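Local coordinates for chromosome replication initiation protein (PDB 2VN2), which probably acts in the primosome at the initiation of chromosome replication, and is represented by its N-terminal, magnesium-binding domain, at residues A[35-40]-A[69-74]. Numbering follows the deposited sequence.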
loop_
_atom_site.group_PDB
_atom_site.type_symbol
_atom_site.label_atom_id
_atom_site.label_comp_id
_atom_site.label_asym_id
_atom_site.label_seq_id
_atom_site.Cartn_x
_atom_site.Cartn_y
_atom_site.Cartn_z
ATOM N N LEU A 35 -14.605 7.375 -6.491
ATOM C CA LEU A 35 -13.516 6.735 -5.743
ATOM C C LEU A 35 -12.378 6.295 -6.727
ATOM O O LEU A 35 -11.220 6.774 -6.620
ATOM C CB LEU A 35 -14.030 5.603 -4.821
ATOM C CG LEU A 35 -12.852 5.081 -4.010
ATOM C CD1 LEU A 35 -12.512 6.016 -2.825
ATOM C CD2 LEU A 35 -13.271 3.772 -3.426
ATOM N N VAL A 36 -12.713 5.457 -7.729
ATOM C CA VAL A 36 -11.733 5.019 -8.675
ATOM C C VAL A 36 -11.077 6.250 -9.352
ATOM O O VAL A 36 -9.894 6.236 -9.647
ATOM C CB VAL A 36 -12.339 4.026 -9.678
ATOM C CG1 VAL A 36 -11.172 3.504 -10.743
ATOM C CG2 VAL A 36 -12.971 2.850 -8.953
ATOM N N LEU A 37 -11.843 7.335 -9.618
ATOM C CA LEU A 37 -11.212 8.511 -10.270
ATOM C C LEU A 37 -10.092 9.060 -9.349
ATOM O O LEU A 37 -8.992 9.372 -9.808
ATOM C CB LEU A 37 -12.242 9.623 -10.680
ATOM C CG LEU A 37 -11.638 10.924 -11.319
ATOM C CD1 LEU A 37 -12.691 11.715 -11.947
ATOM C CD2 LEU A 37 -11.064 11.847 -10.199
ATOM N N LEU A 38 -10.373 9.157 -8.068
ATOM C CA LEU A 38 -9.414 9.619 -7.034
ATOM C C LEU A 38 -8.162 8.716 -7.021
ATOM O O LEU A 38 -6.993 9.190 -6.893
ATOM C CB LEU A 38 -10.152 9.557 -5.646
ATOM C CG LEU A 38 -11.175 10.675 -5.434
ATOM C CD1 LEU A 38 -11.850 10.558 -4.051
ATOM C CD2 LEU A 38 -10.618 12.141 -5.731
ATOM N N LEU A 39 -8.397 7.395 -7.149
ATOM C CA LEU A 39 -7.249 6.363 -7.252
ATOM C C LEU A 39 -6.532 6.661 -8.469
ATOM O O LEU A 39 -5.303 6.734 -8.406
ATOM C CB LEU A 39 -7.752 4.897 -7.363
ATOM C CG LEU A 39 -8.126 4.209 -6.014
ATOM C CD1 LEU A 39 -8.522 5.122 -4.805
ATOM C CD2 LEU A 39 -9.111 2.961 -6.116
ATOM N N HIS A 40 -7.232 6.829 -9.638
ATOM C CA HIS A 40 -6.346 7.189 -10.838
ATOM C C HIS A 40 -5.542 8.503 -10.574
ATOM O O HIS A 40 -4.369 8.555 -10.948
ATOM C CB HIS A 40 -7.011 7.292 -12.189
ATOM C CG HIS A 40 -7.624 6.024 -12.691
ATOM N ND1 HIS A 40 -6.898 4.992 -13.234
ATOM C CD2 HIS A 40 -8.917 5.631 -12.729
ATOM C CE1 HIS A 40 -7.713 4.014 -13.582
ATOM N NE2 HIS A 40 -8.943 4.381 -13.281
ATOM N N MET A 69 -14.287 15.049 -16.996
ATOM C CA MET A 69 -14.235 16.504 -16.612
ATOM C C MET A 69 -15.399 16.922 -15.763
ATOM O O MET A 69 -15.282 17.751 -14.850
ATOM C CB MET A 69 -14.197 17.473 -17.842
ATOM C CG MET A 69 -14.273 18.990 -17.319
ATOM S SD MET A 69 -12.740 19.392 -16.390
ATOM C CE MET A 69 -13.204 19.950 -14.750
ATOM N N GLU A 70 -16.574 16.383 -16.073
ATOM C CA GLU A 70 -17.778 16.604 -15.223
ATOM C C GLU A 70 -17.552 16.116 -13.798
ATOM O O GLU A 70 -17.908 16.768 -12.822
ATOM C CB GLU A 70 -18.870 15.763 -15.907
ATOM C CG GLU A 70 -20.364 15.935 -15.630
ATOM C CD GLU A 70 -20.979 17.037 -16.482
ATOM O OE1 GLU A 70 -20.872 18.189 -15.949
ATOM O OE2 GLU A 70 -21.528 16.752 -17.629
ATOM N N MET A 71 -16.979 14.905 -13.667
ATOM C CA MET A 71 -16.734 14.310 -12.355
ATOM C C MET A 71 -15.689 15.143 -11.599
ATOM O O MET A 71 -15.870 15.332 -10.473
ATOM C CB MET A 71 -16.221 12.862 -12.543
ATOM C CG MET A 71 -17.129 11.962 -13.362
ATOM S SD MET A 71 -16.592 10.247 -13.686
ATOM C CE MET A 71 -16.330 9.738 -11.981
ATOM N N VAL A 72 -14.612 15.605 -12.224
ATOM C CA VAL A 72 -13.579 16.470 -11.536
ATOM C C VAL A 72 -14.229 17.763 -11.103
ATOM O O VAL A 72 -14.171 18.144 -9.901
ATOM C CB VAL A 72 -12.400 16.778 -12.425
ATOM C CG1 VAL A 72 -11.439 17.709 -11.726
ATOM C CG2 VAL A 72 -11.700 15.347 -13.018
ATOM N N ARG A 73 -14.964 18.397 -12.026
ATOM C CA ARG A 73 -15.847 19.523 -11.655
ATOM C C ARG A 73 -16.759 19.259 -10.418
ATOM O O ARG A 73 -16.767 20.066 -9.489
ATOM C CB ARG A 73 -16.656 19.964 -12.902
ATOM C CG ARG A 73 -17.316 21.329 -12.801
ATOM C CD ARG A 73 -17.760 21.989 -14.211
ATOM N NE ARG A 73 -16.770 21.922 -15.341
ATOM C CZ ARG A 73 -17.118 21.675 -16.618
ATOM N NH1 ARG A 73 -16.211 21.623 -17.617
ATOM N NH2 ARG A 73 -18.407 21.466 -16.901
ATOM N N ARG A 74 -17.512 18.155 -10.412
ATOM C CA ARG A 74 -18.409 17.807 -9.262
ATOM C C ARG A 74 -17.612 17.526 -7.959
ATOM O O ARG A 74 -18.081 17.875 -6.864
ATOM C CB ARG A 74 -19.422 16.650 -9.630
ATOM C CG ARG A 74 -20.319 16.089 -8.436
ATOM C CD ARG A 74 -21.971 16.080 -8.684
ATOM N NE ARG A 74 -22.875 15.475 -7.609
ATOM C CZ ARG A 74 -23.447 14.244 -7.600
ATOM N NH1 ARG A 74 -23.246 13.387 -8.594
ATOM N NH2 ARG A 74 -24.187 13.853 -6.553
#
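Leu37 reaches out from helix 32-45 and lays its CD1 methyl over the root of Met71 and beside a branch of Val72, both on helix 65-77. In the winged-helix fold of the DnaD N-terminal domain, with helices 32-45, 54-59 and 65-77 followed by the antiparallel strand pair 82-83 and 97-98, the contact joins the first of these three helices to the third. Leu37 CD1 lies 3.8 Å from Met71 CB and also meets Val72, so a single methyl serves both neighbours. An extended leucine suits this place because the backbones stand well apart, with 8.3 Å between Leu37 CA and Met71 CA: CG is anti to the backbone N (chi1 177°) and CD1 continues outward from it (chi2 166°). The same side chain also touches Cys68 and Leu75, which places it along the inner face of helix 65-77.

The side chain of Met71 runs the opposite way to that of Leu37, the two sliding past each other. Its unbranched chain runs straight to the sulfur and then bends (chi3 55°), which brings the terminal CE methyl back within 4.1 Å of Leu37 CD1. Flexible and apolar, methionine can follow the leucine's flank in this way. Val72, short and branched beside its own backbone, crosses Leu37 at about a right angle and also packs on Leu57 of helix 54-59 and on Ile81.

The far side of helix 32-45 faces a second subunit, where Leu39 packs on its counterpart and His40 NE2 hydrogen-bonds to Tyr25 OH of that subunit. Across the intramolecular contact no hydrogen bond forms; it rests on apolar packing, with Val72 CG2 3.9 Å from Leu37 CD1.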